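Local coordinates for beta-1,4-mannanase (Aplysia kurodai, PDB 3VUP), which probably hydrolyses the beta-1,4-mannosidic links of mannan in the digestive fluid of the sea hare, at residues 139-142 with 143-147; 222-226 with 227-231. All blocks are in the same frame, centred on the assembly; numbering follows the deposited sequence.

Contact 1 (139-142 with 143-147); sequences KALK and PIVNH. With SO4 (sulfate ion), chain H.
Pro143 wedges its ring against the preceding helical turn: CG lies 3.7 Å from Lys139 O and CD 3.4 Å from Ala140 O. Having no N-H, Pro143 cannot bond back to that turn, and the helix kinks here after a wider pi-type turn at 139-141. An alanine here would lack the ring, and the atoms it meets, Lys139 O, Ala140 O and Lys142 CB, would probably be left without CG and CD against them. Regular turns resume at once, with Ile144 N bound to Ala140 O at 3.0 Å and Val145 N to Leu141 O at 2.9 Å, the latter almost straight (173°). The side carrying Ala140, Leu141, Ile144 and Val145 is buried and closely packed. Ile144 lays CG1 3.2 Å from Ala140 O, whereas Leu141 and Val145 stand side by side, pointing the same way, and touch through CD1 of Leu141 and CG2 of Val145 (3.8 Å). The looser side carries Lys139 and Asn146, both solvent-exposed. Lys142, only partly exposed, turns CG away from its carbonyl carbon (chi1 -70°) and runs out extended, so that NZ reaches sulfate O4 at 2.6 Å; Gln134 and Lys251 also hold this ion, which probably came from the crystallisation liquor. Across the barrel's outer layer, Ile144 packs on Met88 and Leu89 of helix 88-101, while Lys142 and Val145 meet Thr214 at the end of helix 197-214.

Contact 2 (222-226 with 227-231); sequences MGVWN and PKSNT
Asn226 and Ser229 close a turn just beyond barrel strand 220-224, where Ser229 N makes a long, weak hydrogen bond of 3.4 Å to Asn226 O. Residues 227-229 form a short 3-10 segment, continued by the bond from Asn230 N to Pro227 O. Asn226 also turns its side chain onto the backbone that follows it: OD1 accepts Lys228 N at 3.0 Å, completing an Asx turn. The donor comes in tilted 20° from the carbonyl plane, at a C=O...N angle of 132°. With CG anti to the backbone N (chi1 -175°), the amide is carried over Pro227 N, and the Lys228 side chain crosses it obliquely, with CG close to OD1. At its other end ND2 bonds Asp271, so both ends of the amide are engaged and its rotation is fixed. Asn226 CB, in turn, sits over the centre of one face of the Trp225 indole, 3.2 Å above its plane. Ser229 OG meets the same ring at its edge, 4.1 Å from Trp225 CZ3, and hydrogen-bonds to Glu164 OE2. The other oxygen of that carboxylate takes Trp225 N, linking both limbs of the turn. Deeper in, Val224 crosses Asn230 at about a right angle, its CG1 3.5 Å from Asn230 OD1. A water lies within hydrogen-bonding distance of Met222 O and Asn230 OD1 (2.9 Å from Asn230 OD1), but with more acceptors in reach than protons it may not make both bonds at once; ND2 of Asn230 binds Asn238. The turn follows the C-terminal end of strand 220-224 in the parallel barrel: Gly223 pairs with strand 157-161 and the residue just beyond it, Val224 with strand 259-262, and Val224, Pro227 and Asn230 all pack on Phe261 of the latter.

Contacts 1 and 2 occupy opposite sides of the chain's centre, their own centres 27 Å apart and their nearest atoms about 12 Å apart, without touching. Contact 1 belongs to the outer helical layer, 18 Å from the chain centre; contact 2, at 11 Å, joins the end of barrel strand 220-224 to the loop after it. The fold connects them: helix 130-147 leads into strand 157-161, and helix 197-214, on which contact 1 packs, leads into strand 220-224, which carries contact 2. TIM-barrel enzymes place their active sites at the C-terminal strand ends, so 222-231 is probably close to the mannan-binding side, whereas the sulfate of contact 1 sits at the outer helices.

Contact 1 (139-142 with 143-147)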
ATOM      1  N   LYS A 139       3.956   6.237 -20.040  1.00  7.36           N
ATOM      2  CA  LYS A 139       2.892   7.186 -20.361  1.00  7.81           C
ATOM      3  C   LYS A 139       2.099   7.692 -19.155  1.00  7.59           C
ATOM      4  O   LYS A 139       1.434   8.728 -19.249  1.00  7.71           O
ATOM      5  CB  LYS A 139       1.932   6.593 -21.396  1.00  8.81           C
ATOM      6  CG  LYS A 139       2.549   6.367 -22.761  1.00 11.88           C
ATOM      7  CD  LYS A 139       2.715   7.688 -23.503  1.00 15.84           C
ATOM      8  CE  LYS A 139       3.024   7.480 -24.977  1.00 19.02           C
ATOM      9  NZ  LYS A 139       2.744   8.715 -25.769  1.00 21.02           N
ATOM     10  N   ALA A 140       2.138   6.961 -18.044  1.00  7.14           N
ATOM     11  CA  ALA A 140       1.357   7.341 -16.866  1.00  6.94           C
ATOM     12  C   ALA A 140       2.170   7.445 -15.582  1.00  6.69           C
ATOM     13  O   ALA A 140       2.140   8.474 -14.920  1.00  6.80           O
ATOM     14  CB  ALA A 140       0.156   6.414 -16.677  1.00  6.98           C
ATOM     15  N   LEU A 141       2.872   6.377 -15.211  1.00  5.96           N
ATOM     16  CA  LEU A 141       3.519   6.357 -13.898  1.00  6.16           C
ATOM     17  C   LEU A 141       4.632   7.392 -13.782  1.00  6.42           C
ATOM     18  O   LEU A 141       4.644   8.194 -12.843  1.00  6.13           O
ATOM     19  CB  LEU A 141       4.049   4.959 -13.574  1.00  6.62           C
ATOM     20  CG  LEU A 141       4.708   4.820 -12.200  1.00  6.79           C
ATOM     21  CD1 LEU A 141       3.748   5.149 -11.060  1.00  7.54           C
ATOM     22  CD2 LEU A 141       5.244   3.412 -12.048  1.00  8.00           C
ATOM     23  N   LYS A 142       5.576   7.372 -14.719  1.00  5.98           N
ATOM     24  CA  LYS A 142       6.653   8.345 -14.656  1.00  7.11           C
ATOM     25  C   LYS A 142       6.136   9.798 -14.698  1.00  6.57           C
ATOM     26  O   LYS A 142       6.578  10.622 -13.899  1.00  6.91           O
ATOM     27  CB  LYS A 142       7.755   8.062 -15.689  1.00  7.68           C
ATOM     28  CG  LYS A 142       8.591   6.815 -15.375  1.00  8.96           C
ATOM     29  CD  LYS A 142       9.614   6.554 -16.468  1.00 12.11           C
ATOM     30  CE  LYS A 142      10.550   5.412 -16.126  1.00 15.21           C
ATOM     31  NZ  LYS A 142      11.659   5.332 -17.114  1.00 18.10           N
ATOM     32  N   PRO A 143       5.187  10.121 -15.601  1.00  6.74           N
ATOM     33  CA  PRO A 143       4.668  11.495 -15.549  1.00  7.21           C
ATOM     34  C   PRO A 143       4.035  11.879 -14.208  1.00  6.80           C
ATOM     35  O   PRO A 143       4.244  12.994 -13.729  1.00  7.09           O
ATOM     36  CB  PRO A 143       3.632  11.509 -16.674  1.00  8.17           C
ATOM     37  CG  PRO A 143       4.199  10.540 -17.678  1.00  7.94           C
ATOM     38  CD  PRO A 143       4.793   9.437 -16.850  1.00  7.22           C
ATOM     39  N   ILE A 144       3.288  10.966 -13.599  1.00  6.93           N
ATOM     40  CA  ILE A 144       2.688  11.248 -12.299  1.00  6.95           C
ATOM     41  C   ILE A 144       3.757  11.466 -11.223  1.00  6.22           C
ATOM     42  O   ILE A 144       3.732  12.460 -10.492  1.00  6.77           O
ATOM     43  CB  ILE A 144       1.715  10.128 -11.872  1.00  7.19           C
ATOM     44  CG1 ILE A 144       0.472  10.126 -12.774  1.00  7.54           C
ATOM     45  CG2 ILE A 144       1.336  10.290 -10.402  1.00  8.89           C
ATOM     46  CD1 ILE A 144      -0.362   8.868 -12.651  1.00  8.22           C
ATOM     47  N   VAL A 145       4.696  10.530 -11.140  1.00  6.34           N
ATOM     48  CA  VAL A 145       5.744  10.580 -10.130  1.00  6.55           C
ATOM     49  C   VAL A 145       6.602  11.827 -10.294  1.00  6.83           C
ATOM     50  O   VAL A 145       6.954  12.489  -9.312  1.00  7.96           O
ATOM     51  CB  VAL A 145       6.601   9.299 -10.193  1.00  7.03           C
ATOM     52  CG1 VAL A 145       7.855   9.426  -9.340  1.00  8.01           C
ATOM     53  CG2 VAL A 145       5.772   8.095  -9.763  1.00  7.99           C
ATOM     54  N   ASN A 146       6.930  12.152 -11.539  1.00  7.18           N
ATOM     55  CA  ASN A 146       7.714  13.346 -11.807  1.00  7.90           C
ATOM     56  C   ASN A 146       6.983  14.617 -11.398  1.00  7.78           C
ATOM     57  O   ASN A 146       7.582  15.548 -10.864  1.00  9.02           O
ATOM     58  CB  ASN A 146       8.086  13.422 -13.281  1.00  8.98           C
ATOM     59  CG  ASN A 146       8.915  14.641 -13.595  1.00 10.38           C
ATOM     60  OD1 ASN A 146      10.066  14.747 -13.167  1.00 10.79           O
ATOM     61  ND2 ASN A 146       8.336  15.576 -14.335  1.00 11.68           N
ATOM     62  N   HIS A 147       5.679  14.652 -11.649  1.00  7.74           N
ATOM     63  CA  HIS A 147       4.900  15.856 -11.395  1.00  8.18           C
ATOM     64  C   HIS A 147       4.863  16.214  -9.908  1.00  8.68           C
ATOM     65  O   HIS A 147       4.813  17.389  -9.549  1.00  9.72           O
ATOM     66  CB  HIS A 147       3.478  15.680 -11.913  1.00  9.25           C
ATOM     67  CG  HIS A 147       2.682  16.942 -11.900  1.00  9.93           C
ATOM     68  ND1 HIS A 147       2.883  17.952 -12.815  1.00 11.74           N
ATOM     69  CD2 HIS A 147       1.695  17.368 -11.077  1.00  9.82           C
ATOM     70  CE1 HIS A 147       2.045  18.942 -12.561  1.00 12.35           C
ATOM     71  NE2 HIS A 147       1.317  18.614 -11.510  1.00 11.34           N
TER
HETATM   72  S   SO4 H 406      13.152   2.073 -18.097  1.00 19.37           S
HETATM   73  O1  SO4 H 406      11.812   1.689 -18.534  1.00 21.82           O
HETATM   74  O2  SO4 H 406      13.834   0.936 -17.463  1.00 15.49           O
HETATM   75  O3  SO4 H 406      13.941   2.515 -19.243  1.00 20.75           O
HETATM   76  O4  SO4 H 406      13.043   3.176 -17.143  1.00 19.91           O

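Contact 2 (222-226 with 227-231)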
ATOM      1  N   MET A 222       4.170  -2.176  -0.761  1.00  5.00           N
ATOM      2  CA  MET A 222       3.094  -2.964  -1.344  1.00  4.61           C
ATOM      3  C   MET A 222       2.402  -3.630  -0.159  1.00  4.27           C
ATOM      4  O   MET A 222       3.064  -4.089   0.773  1.00  4.75           O
ATOM      5  CB  MET A 222       3.665  -3.967  -2.356  1.00  5.17           C
ATOM      6  CG  MET A 222       2.685  -4.995  -2.901  1.00  5.39           C
ATOM      7  SD  MET A 222       2.454  -6.389  -1.762  1.00  5.87           S
ATOM      8  CE  MET A 222       4.157  -6.908  -1.570  1.00  7.55           C
ATOM      9  N   GLY A 223       1.072  -3.663  -0.171  1.00  4.29           N
ATOM     10  CA  GLY A 223       0.317  -4.177   0.958  1.00  4.37           C
ATOM     11  C   GLY A 223      -0.108  -5.630   0.807  1.00  4.45           C
ATOM     12  O   GLY A 223      -1.002  -5.942   0.014  1.00  5.47           O
ATOM     13  N   VAL A 224       0.532  -6.525   1.550  1.00  4.19           N
ATOM     14  CA  VAL A 224       0.172  -7.938   1.468  1.00  4.55           C
ATOM     15  C   VAL A 224      -1.090  -8.223   2.268  1.00  4.28           C
ATOM     16  O   VAL A 224      -1.362  -7.587   3.288  1.00  4.47           O
ATOM     17  CB  VAL A 224       1.313  -8.881   1.930  1.00  4.85           C
ATOM     18  CG1 VAL A 224       2.559  -8.667   1.074  1.00  5.59           C
ATOM     19  CG2 VAL A 224       1.636  -8.723   3.414  1.00  4.90           C
ATOM     20  N   TRP A 225      -1.857  -9.210   1.830  1.00  4.15           N
ATOM     21  CA  TRP A 225      -3.111  -9.529   2.503  1.00  4.55           C
ATOM     22  C   TRP A 225      -2.908 -10.133   3.884  1.00  4.59           C
ATOM     23  O   TRP A 225      -3.785 -10.057   4.742  1.00  4.61           O
ATOM     24  CB  TRP A 225      -3.980 -10.418   1.609  1.00  4.77           C
ATOM     25  CG  TRP A 225      -4.207 -11.845   2.054  1.00  5.13           C
ATOM     26  CD1 TRP A 225      -5.381 -12.358   2.531  1.00  6.07           C
ATOM     27  CD2 TRP A 225      -3.282 -12.952   2.010  1.00  5.44           C
ATOM     28  NE1 TRP A 225      -5.247 -13.698   2.799  1.00  6.33           N
ATOM     29  CE2 TRP A 225      -3.971 -14.086   2.489  1.00  5.91           C
ATOM     30  CE3 TRP A 225      -1.935 -13.094   1.642  1.00  5.60           C
ATOM     31  CZ2 TRP A 225      -3.366 -15.339   2.607  1.00  6.14           C
ATOM     32  CZ3 TRP A 225      -1.336 -14.347   1.763  1.00  6.10           C
ATOM     33  CH2 TRP A 225      -2.055 -15.448   2.235  1.00  6.06           C
ATOM     34  N   ASN A 226      -1.734 -10.730   4.075  1.00  4.61           N
ATOM     35  CA  ASN A 226      -1.406 -11.524   5.246  1.00  4.50           C
ATOM     36  C   ASN A 226       0.108 -11.719   5.141  1.00  4.60           C
ATOM     37  O   ASN A 226       0.612 -11.969   4.045  1.00  4.87           O
ATOM     38  CB  ASN A 226      -2.151 -12.867   5.136  1.00  4.92           C
ATOM     39  CG  ASN A 226      -1.997 -13.751   6.363  1.00  5.16           C
ATOM     40  OD1 ASN A 226      -0.883 -14.000   6.829  1.00  4.59           O
ATOM     41  ND2 ASN A 226      -3.126 -14.242   6.884  1.00  5.94           N
ATOM     42  N   PRO A 227       0.845 -11.607   6.259  1.00  4.75           N
ATOM     43  CA  PRO A 227       2.297 -11.781   6.150  1.00  4.79           C
ATOM     44  C   PRO A 227       2.751 -13.180   5.712  1.00  4.67           C
ATOM     45  O   PRO A 227       3.940 -13.351   5.470  1.00  4.49           O
ATOM     46  CB  PRO A 227       2.793 -11.480   7.571  1.00  5.85           C
ATOM     47  CG  PRO A 227       1.610 -11.728   8.439  1.00  5.82           C
ATOM     48  CD  PRO A 227       0.432 -11.277   7.632  1.00  5.24           C
ATOM     49  N   LYS A 228       1.837 -14.141   5.586  1.00  4.58           N
ATOM     50  CA  LYS A 228       2.188 -15.450   5.044  1.00  4.92           C
ATOM     51  C   LYS A 228       2.923 -15.405   3.705  1.00  4.57           C
ATOM     52  O   LYS A 228       3.667 -16.333   3.411  1.00  5.04           O
ATOM     53  CB  LYS A 228       0.956 -16.348   4.948  1.00  5.24           C
ATOM     54  CG  LYS A 228       0.497 -16.881   6.292  1.00  5.25           C
ATOM     55  CD  LYS A 228      -0.808 -17.641   6.199  1.00  6.74           C
ATOM     56  CE  LYS A 228      -1.244 -18.122   7.579  1.00  7.30           C
ATOM     57  NZ  LYS A 228      -2.478 -18.958   7.511  1.00  7.77           N
ATOM     58  N   SER A 229       2.714 -14.371   2.885  1.00  4.29           N
ATOM     59  CA  SER A 229       3.444 -14.255   1.620  1.00  4.41           C
ATOM     60  C   SER A 229       4.748 -13.461   1.719  1.00  4.40           C
ATOM     61  O   SER A 229       5.425 -13.292   0.711  1.00  4.83           O
ATOM     62  CB  SER A 229       2.563 -13.591   0.575  1.00  4.69           C
ATOM     63  OG  SER A 229       2.201 -12.318   1.068  1.00  4.70           O
ATOM     64  N   ASN A 230       5.103 -13.014   2.922  1.00  4.27           N
ATOM     65  CA  ASN A 230       6.079 -11.941   3.107  1.00  4.56           C
ATOM     66  C   ASN A 230       7.064 -12.252   4.248  1.00  5.19           C
ATOM     67  O   ASN A 230       7.701 -11.347   4.765  1.00  6.80           O
ATOM     68  CB  ASN A 230       5.272 -10.656   3.411  1.00  4.93           C
ATOM     69  CG  ASN A 230       5.984  -9.320   3.101  1.00  5.15           C
ATOM     70  OD1 ASN A 230       5.340  -8.285   3.222  1.00  6.79           O
ATOM     71  ND2 ASN A 230       7.244  -9.336   2.692  1.00  7.37           N
ATOM     72  N   THR A 231       7.196 -13.521   4.631  1.00  4.99           N
ATOM     73  CA  THR A 231       8.166 -13.910   5.645  1.00  5.30           C
ATOM     74  C   THR A 231       8.697 -15.294   5.326  1.00  4.91           C
ATOM     75  O   THR A 231       7.960 -16.139   4.810  1.00  5.19           O
ATOM     76  CB  THR A 231       7.559 -13.878   7.075  1.00  5.19           C
ATOM     77  OG1 THR A 231       8.548 -14.254   8.032  1.00  5.38           O
ATOM     78  CG2 THR A 231       6.368 -14.810   7.215  1.00  5.44           C
TER
HETATM   79  O   HOH W   1       5.020  -5.662   2.133  1.00  5.23           O